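Local coordinates for Lmo0135 protein (Listeria monocytogenes EGD-e, PDB 5ISU) that probably binds peptides outside the membrane and hands them to an ABC transporter, as the substrate-binding component of a peptide uptake system, at residues Leu306-Lys311 and Ile465-Ala470; Tyr400-Gly403 and Asp407-Lys410. All coordinates share one frame; numbering follows the deposited sequence.

Contact 1: Leu306-Lys311 and Ile465-Ala470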
ATOM      1  N   LEU A 306       7.089   5.625  -9.597  1.00 32.13           N
ATOM      2  CA  LEU A 306       5.812   4.960  -9.528  1.00 32.80           C
ATOM      3  C   LEU A 306       5.993   3.451  -9.662  1.00 33.57           C
ATOM      4  O   LEU A 306       6.870   3.011 -10.409  1.00 34.18           O
ATOM      5  CB  LEU A 306       4.987   5.366 -10.736  1.00 34.46           C
ATOM      6  CG  LEU A 306       4.632   6.817 -10.973  1.00 34.25           C
ATOM      7  CD1 LEU A 306       3.803   6.863 -12.235  1.00 36.27           C
ATOM      8  CD2 LEU A 306       3.836   7.344  -9.796  1.00 35.80           C
ATOM      9  N   THR A 307       5.142   2.676  -8.989  1.00 33.96           N
ATOM     10  CA  THR A 307       5.121   1.212  -9.134  1.00 37.19           C
ATOM     11  C   THR A 307       4.357   0.851 -10.408  1.00 38.86           C
ATOM     12  O   THR A 307       3.650   1.692 -10.967  1.00 39.59           O
ATOM     13  CB  THR A 307       4.509   0.510  -7.901  1.00 38.79           C
ATOM     14  OG1 THR A 307       3.271   1.149  -7.530  1.00 39.66           O
ATOM     15  CG2 THR A 307       5.488   0.567  -6.737  1.00 38.16           C
ATOM     16  N   GLU A 308       4.490  -0.397 -10.858  1.00 40.17           N
ATOM     17  CA  GLU A 308       3.886  -0.846 -12.142  1.00 42.61           C
ATOM     18  C   GLU A 308       2.374  -0.857 -12.243  1.00 42.09           C
ATOM     19  O   GLU A 308       1.835  -0.821 -13.340  1.00 41.04           O
ATOM     20  CB  GLU A 308       4.396  -2.231 -12.517  1.00 47.80           C
ATOM     21  CG  GLU A 308       5.902  -2.279 -12.759  1.00 52.04           C
ATOM     22  CD  GLU A 308       6.374  -3.612 -13.340  1.00 58.23           C
ATOM     23  OE1 GLU A 308       5.555  -4.568 -13.487  1.00 62.73           O
ATOM     24  OE2 GLU A 308       7.573  -3.695 -13.665  1.00 58.78           O
ATOM     25  N   ASN A 309       1.708  -0.976 -11.100  1.00 41.05           N
ATOM     26  CA  ASN A 309       0.245  -0.966 -11.026  1.00 41.47           C
ATOM     27  C   ASN A 309      -0.364   0.417 -11.239  1.00 40.81           C
ATOM     28  O   ASN A 309      -1.565   0.526 -11.493  1.00 42.26           O
ATOM     29  CB  ASN A 309      -0.217  -1.424  -9.627  1.00 41.88           C
ATOM     30  CG  ASN A 309       0.351  -0.537  -8.507  1.00 41.31           C
ATOM     31  OD1 ASN A 309       1.573  -0.494  -8.297  1.00 37.99           O
ATOM     32  ND2 ASN A 309      -0.533   0.158  -7.776  1.00 43.04           N
ATOM     33  N   THR A 310       0.439   1.469 -11.096  1.00 38.25           N
ATOM     34  CA  THR A 310      -0.094   2.832 -11.159  1.00 38.51           C
ATOM     35  C   THR A 310      -0.258   3.326 -12.573  1.00 38.51           C
ATOM     36  O   THR A 310       0.692   3.278 -13.340  1.00 38.32           O
ATOM     37  CB  THR A 310       0.837   3.809 -10.425  1.00 37.70           C
ATOM     38  OG1 THR A 310       1.053   3.356  -9.079  1.00 38.61           O
ATOM     39  CG2 THR A 310       0.245   5.211 -10.406  1.00 38.34           C
ATOM     40  N   LYS A 311      -1.434   3.858 -12.910  1.00 41.50           N
ATOM     41  CA  LYS A 311      -1.651   4.397 -14.260  1.00 43.91           C
ATOM     42  C   LYS A 311      -0.561   5.347 -14.705  1.00 41.56           C
ATOM     43  O   LYS A 311      -0.087   6.175 -13.931  1.00 39.62           O
ATOM     44  CB  LYS A 311      -2.989   5.111 -14.439  1.00 48.50           C
ATOM     45  CG  LYS A 311      -4.139   4.191 -14.750  1.00 54.40           C
ATOM     46  CD  LYS A 311      -5.261   4.920 -15.459  1.00 60.29           C
ATOM     47  CE  LYS A 311      -5.811   6.093 -14.669  1.00 61.79           C
ATOM     48  NZ  LYS A 311      -6.949   6.690 -15.425  1.00 66.44           N
ATOM     49  N   ILE A 465      15.060   1.745  -5.928  1.00 35.57           N
ATOM     50  CA  ILE A 465      15.852   0.534  -5.928  1.00 36.10           C
ATOM     51  C   ILE A 465      15.128  -0.629  -6.586  1.00 35.68           C
ATOM     52  O   ILE A 465      15.604  -1.181  -7.566  1.00 36.37           O
ATOM     53  CB  ILE A 465      16.235   0.120  -4.495  1.00 36.51           C
ATOM     54  CG1 ILE A 465      17.046   1.220  -3.805  1.00 36.23           C
ATOM     55  CG2 ILE A 465      17.029  -1.179  -4.514  1.00 37.94           C
ATOM     56  CD1 ILE A 465      17.250   0.975  -2.321  1.00 36.93           C
ATOM     57  N   SER A 466      13.989  -1.013  -6.031  1.00 35.71           N
ATOM     58  CA  SER A 466      13.257  -2.165  -6.551  1.00 35.32           C
ATOM     59  C   SER A 466      11.766  -2.164  -6.289  1.00 34.57           C
ATOM     60  O   SER A 466      11.300  -1.496  -5.367  1.00 34.24           O
ATOM     61  CB  SER A 466      13.847  -3.438  -5.944  1.00 35.88           C
ATOM     62  OG  SER A 466      13.813  -3.416  -4.515  1.00 35.62           O
ATOM     63  N   TYR A 467      11.028  -2.862  -7.152  1.00 31.93           N
ATOM     64  CA  TYR A 467       9.622  -3.086  -6.943  1.00 33.66           C
ATOM     65  C   TYR A 467       9.630  -4.450  -6.297  1.00 36.71           C
ATOM     66  O   TYR A 467      10.069  -5.437  -6.909  1.00 38.28           O
ATOM     67  CB  TYR A 467       8.805  -3.071  -8.238  1.00 34.37           C
ATOM     68  CG  TYR A 467       9.042  -1.819  -9.043  1.00 33.55           C
ATOM     69  CD1 TYR A 467       8.910  -0.564  -8.445  1.00 32.95           C
ATOM     70  CD2 TYR A 467       9.379  -1.877 -10.388  1.00 33.46           C
ATOM     71  CE1 TYR A 467       9.135   0.597  -9.150  1.00 32.40           C
ATOM     72  CE2 TYR A 467       9.597  -0.713 -11.111  1.00 33.73           C
ATOM     73  CZ  TYR A 467       9.479   0.528 -10.475  1.00 33.32           C
ATOM     74  OH  TYR A 467       9.702   1.718 -11.152  1.00 32.70           O
ATOM     75  N   ASP A 468       9.187  -4.490  -5.043  1.00 37.66           N
ATOM     76  CA  ASP A 468       9.239  -5.697  -4.225  1.00 39.02           C
ATOM     77  C   ASP A 468       8.049  -6.661  -4.300  1.00 38.60           C
ATOM     78  O   ASP A 468       6.920  -6.274  -4.566  1.00 38.29           O
ATOM     79  CB  ASP A 468       9.464  -5.279  -2.775  1.00 39.74           C
ATOM     80  CG  ASP A 468      10.827  -4.643  -2.551  1.00 43.51           C
ATOM     81  OD1 ASP A 468      11.608  -4.472  -3.522  1.00 42.44           O
ATOM     82  OD2 ASP A 468      11.123  -4.322  -1.378  1.00 45.09           O
ATOM     83  N   ASN A 469       8.331  -7.933  -4.065  1.00 39.73           N
ATOM     84  CA  ASN A 469       7.282  -8.961  -4.044  1.00 41.33           C
ATOM     85  C   ASN A 469       7.080  -9.394  -2.607  1.00 38.18           C
ATOM     86  O   ASN A 469       7.953  -9.233  -1.787  1.00 40.87           O
ATOM     87  CB  ASN A 469       7.672 -10.184  -4.880  1.00 41.55           C
ATOM     88  CG  ASN A 469       7.875  -9.856  -6.341  1.00 43.40           C
ATOM     89  OD1 ASN A 469       7.198  -8.997  -6.907  1.00 43.41           O
ATOM     90  ND2 ASN A 469       8.822 -10.540  -6.963  1.00 44.51           N
ATOM     91  N   ALA A 470       5.888  -9.873  -2.299  1.00 41.05           N
ATOM     92  CA  ALA A 470       5.580 -10.431  -0.991  1.00 39.94           C
ATOM     93  C   ALA A 470       5.531 -11.943  -1.222  1.00 40.42           C
ATOM     94  O   ALA A 470       5.438 -12.402  -2.370  1.00 37.59           O
ATOM     95  CB  ALA A 470       4.255  -9.916  -0.486  1.00 40.73           C
TER
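Tyr467, on the long strand 462-475 of the mixed sheet, reaches across to the type I beta turn Thr307-Thr310 in the loop that follows strand 299-301, and it is the one residue of segment 465-470 that meets segment 306-311. The nearest CA atoms, those of Thr307 and Tyr467, are 6.6 Å apart, and no hydrogen bond crosses from one segment to the other. CG of Tyr467 stands anti to its own carbonyl carbon (chi1 -53°), which sends the ring toward the turn. Three groups meet the ring obliquely, all from the same side of its plane: the methyl Thr307 CG2, 4.0 Å from Tyr467 CD1; the backbone oxygen of Leu306, near the hydroxyl end; and Glu308 OE2, 4.2 Å from Tyr467 CD2. Leu306 O lies 3.2 Å from Tyr467 OH, but the phenol has its hydrogen-bonding partners just upstream, Ser304 O and Ser303 N. The Glu308 chain, extended beyond CG, crosses the tyrosine at about a right angle, its carboxylate plane turned 63° from the ring, and OE2 forms a salt bridge with Lys300 of strand 299-301. Inside the turn, Thr310 N bonds to Thr307 O at 3.2 Å. On the strand, Tyr467 comes just after a classic beta bulge, in which Ile465 and Ser466 together face Ser259. The contact between turn and strand is thus mainly van der Waals: the polar end of Tyr467 finds its partners in Ser303 and Ser304, that of Glu308 in Lys300, so strand 299-301 and the start of this loop supply the bonds and the turn supplies the packing.

Contact 2: Tyr400-Gly403 and Asp407-Lys410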
ATOM      1  N   TYR A 400       7.162   2.451  -0.115  1.00 41.63           N
ATOM      2  CA  TYR A 400       5.740   2.755  -0.137  1.00 41.46           C
ATOM      3  C   TYR A 400       4.925   1.900  -1.083  1.00 41.62           C
ATOM      4  O   TYR A 400       5.436   1.360  -2.061  1.00 40.94           O
ATOM      5  CB  TYR A 400       5.463   4.235  -0.430  1.00 42.81           C
ATOM      6  CG  TYR A 400       6.103   4.866  -1.688  1.00 41.33           C
ATOM      7  CD1 TYR A 400       5.861   4.386  -2.982  1.00 40.53           C
ATOM      8  CD2 TYR A 400       6.867   6.012  -1.573  1.00 42.11           C
ATOM      9  CE1 TYR A 400       6.437   4.996  -4.102  1.00 38.40           C
ATOM     10  CE2 TYR A 400       7.428   6.627  -2.681  1.00 41.42           C
ATOM     11  CZ  TYR A 400       7.204   6.129  -3.936  1.00 38.95           C
ATOM     12  OH  TYR A 400       7.777   6.793  -4.993  1.00 38.65           O
ATOM     13  N   ILE A 401       3.642   1.799  -0.755  1.00 42.96           N
ATOM     14  CA  ILE A 401       2.631   1.106  -1.538  1.00 44.09           C
ATOM     15  C   ILE A 401       1.551   2.187  -1.699  1.00 47.89           C
ATOM     16  O   ILE A 401       0.750   2.408  -0.780  1.00 51.41           O
ATOM     17  CB  ILE A 401       2.092  -0.109  -0.769  1.00 44.43           C
ATOM     18  CG1 ILE A 401       3.243  -1.065  -0.394  1.00 43.98           C
ATOM     19  CG2 ILE A 401       1.024  -0.823  -1.583  1.00 44.70           C
ATOM     20  CD1 ILE A 401       2.850  -2.145   0.597  1.00 43.20           C
ATOM     21  N   MET A 402       1.511   2.855  -2.856  1.00 49.20           N
ATOM     22  CA  MET A 402       0.618   4.017  -3.024  1.00 51.09           C
ATOM     23  C   MET A 402      -0.713   3.914  -3.757  1.00 51.62           C
ATOM     24  O   MET A 402      -1.484   4.888  -3.734  1.00 56.45           O
ATOM     25  CB  MET A 402       1.403   5.158  -3.665  1.00 49.93           C
ATOM     26  CG  MET A 402       2.509   5.693  -2.809  1.00 50.25           C
ATOM     27  SD  MET A 402       1.965   6.196  -1.178  1.00 55.09           S
ATOM     28  CE  MET A 402       0.821   7.526  -1.523  1.00 55.15           C
ATOM     29  N   GLY A 403      -1.011   2.801  -4.401  1.00 48.21           N
ATOM     30  CA  GLY A 403      -2.281   2.736  -5.131  1.00 47.19           C
ATOM     31  C   GLY A 403      -2.129   2.893  -6.649  1.00 45.67           C
ATOM     32  O   GLY A 403      -1.012   3.099  -7.168  1.00 42.41           O
ATOM     33  N   ASP A 407      -1.921  10.440  -8.694  1.00 46.32           N
ATOM     34  CA  ASP A 407      -2.230  11.639  -7.876  1.00 47.21           C
ATOM     35  C   ASP A 407      -1.978  11.391  -6.377  1.00 48.16           C
ATOM     36  O   ASP A 407      -1.620  12.310  -5.646  1.00 50.53           O
ATOM     37  CB  ASP A 407      -3.673  12.069  -8.070  1.00 48.56           C
ATOM     38  CG  ASP A 407      -4.006  13.369  -7.334  1.00 52.37           C
ATOM     39  OD1 ASP A 407      -3.404  14.423  -7.650  1.00 51.80           O
ATOM     40  OD2 ASP A 407      -4.902  13.347  -6.462  1.00 55.60           O
ATOM     41  N   ALA A 408      -2.134  10.148  -5.923  1.00 45.25           N
ATOM     42  CA  ALA A 408      -1.903   9.843  -4.509  1.00 47.09           C
ATOM     43  C   ALA A 408      -0.433  10.063  -4.083  1.00 46.90           C
ATOM     44  O   ALA A 408      -0.151  10.252  -2.898  1.00 48.72           O
ATOM     45  CB  ALA A 408      -2.356   8.410  -4.179  1.00 45.25           C
ATOM     46  N   TYR A 409       0.484  10.074  -5.053  1.00 45.95           N
ATOM     47  CA  TYR A 409       1.904  10.253  -4.776  1.00 44.71           C
ATOM     48  C   TYR A 409       2.298  11.693  -4.482  1.00 45.57           C
ATOM     49  O   TYR A 409       3.432  11.932  -4.078  1.00 45.82           O
ATOM     50  CB  TYR A 409       2.750   9.751  -5.947  1.00 43.25           C
ATOM     51  CG  TYR A 409       2.719   8.257  -6.238  1.00 41.53           C
ATOM     52  CD1 TYR A 409       1.591   7.639  -6.758  1.00 41.92           C
ATOM     53  CD2 TYR A 409       3.866   7.493  -6.107  1.00 40.45           C
ATOM     54  CE1 TYR A 409       1.592   6.289  -7.074  1.00 39.32           C
ATOM     55  CE2 TYR A 409       3.877   6.149  -6.416  1.00 40.41           C
ATOM     56  CZ  TYR A 409       2.745   5.553  -6.909  1.00 40.28           C
ATOM     57  OH  TYR A 409       2.789   4.200  -7.216  1.00 39.91           O
ATOM     58  N   LYS A 410       1.388  12.641  -4.682  1.00 48.08           N
ATOM     59  CA  LYS A 410       1.675  14.069  -4.412  1.00 51.95           C
ATOM     60  C   LYS A 410       2.268  14.375  -3.042  1.00 53.00           C
ATOM     61  O   LYS A 410       3.161  15.220  -2.933  1.00 52.80           O
ATOM     62  CB  LYS A 410       0.399  14.906  -4.503  1.00 56.30           C
ATOM     63  CG  LYS A 410      -0.120  15.152  -5.900  1.00 60.84           C
ATOM     64  CD  LYS A 410      -1.291  16.135  -5.923  1.00 64.26           C
ATOM     65  CE  LYS A 410      -2.455  15.676  -5.054  1.00 65.59           C
ATOM     66  NZ  LYS A 410      -3.697  16.408  -5.426  1.00 66.99           N
TER
HETATM   67  O   HOH W   1       3.031   2.046  -4.966  1.00 57.56           O
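With chi1 at 53°, CG of Tyr400 sits between its backbone N and carbonyl carbon, while CG of Tyr409 lies anti to its carbonyl carbon (chi1 -66°); these settings bring the two rings together almost perpendicular. The pair is an offset edge-to-face stack: the edge of Tyr409 is directed at the face of Tyr400, with centroids 5.6 Å apart, planes at 89°, and Tyr400 CE1 3.6 Å from Tyr409 CE2. Over one face of Tyr409 lies Met402, whose CB makes a CH-pi contact 3.6 Å from the ring centroid. Bends at chi2 and chi3 then carry the methionine chain past the tyrosine in the opposite direction, until its methyl CE arrives beside the 3-10 segment, 3.2 Å from Ala408 O and 4.2 Å from Ala408 CB. A water joins the two segments as well, accepting from Met402 N at 2.7 Å and bonding to Tyr409 OH. That phenol probably also bonds to Thr310 OG1 and Thr307 OG1, so several polar partners fix the far end of the ring while Met402 packs on its face. Tyr400 ends strand 395-400, pairs through its backbone with Leu258 of strand 248-263, and bonds through its hydroxyl to Phe305 O and Tyr413 OH. Tyr409 leans on Trp433 of helix 427-438, so its ring lies between the end of strand 395-400 and that helix, and the 3-10 segment also meets helix 442-458, where Asp407 touches Arg445 and Tyr449.

Contacts 1 and 2 lie about 11 Å apart, centre to centre, each within about 10 Å of the centre of the chain in space. In sequence order come 306-311, then 400-403 and 407-410, then 465-470, so both halves of contact 2 fall between those of contact 1. Strand 248-263 pairs with strands 395-400 and 462-475, tying both contacts to one mixed sheet. They also touch directly: Thr310 OG1 is 2.8 Å from Gly403 O, a probable hydrogen bond, and Leu306 CD2 packs 3.6 Å from Tyr409 CZ. Two loops distant in sequence are thereby joined beside the sheet, on which both border, in this member of the family 5 solute-binding proteins.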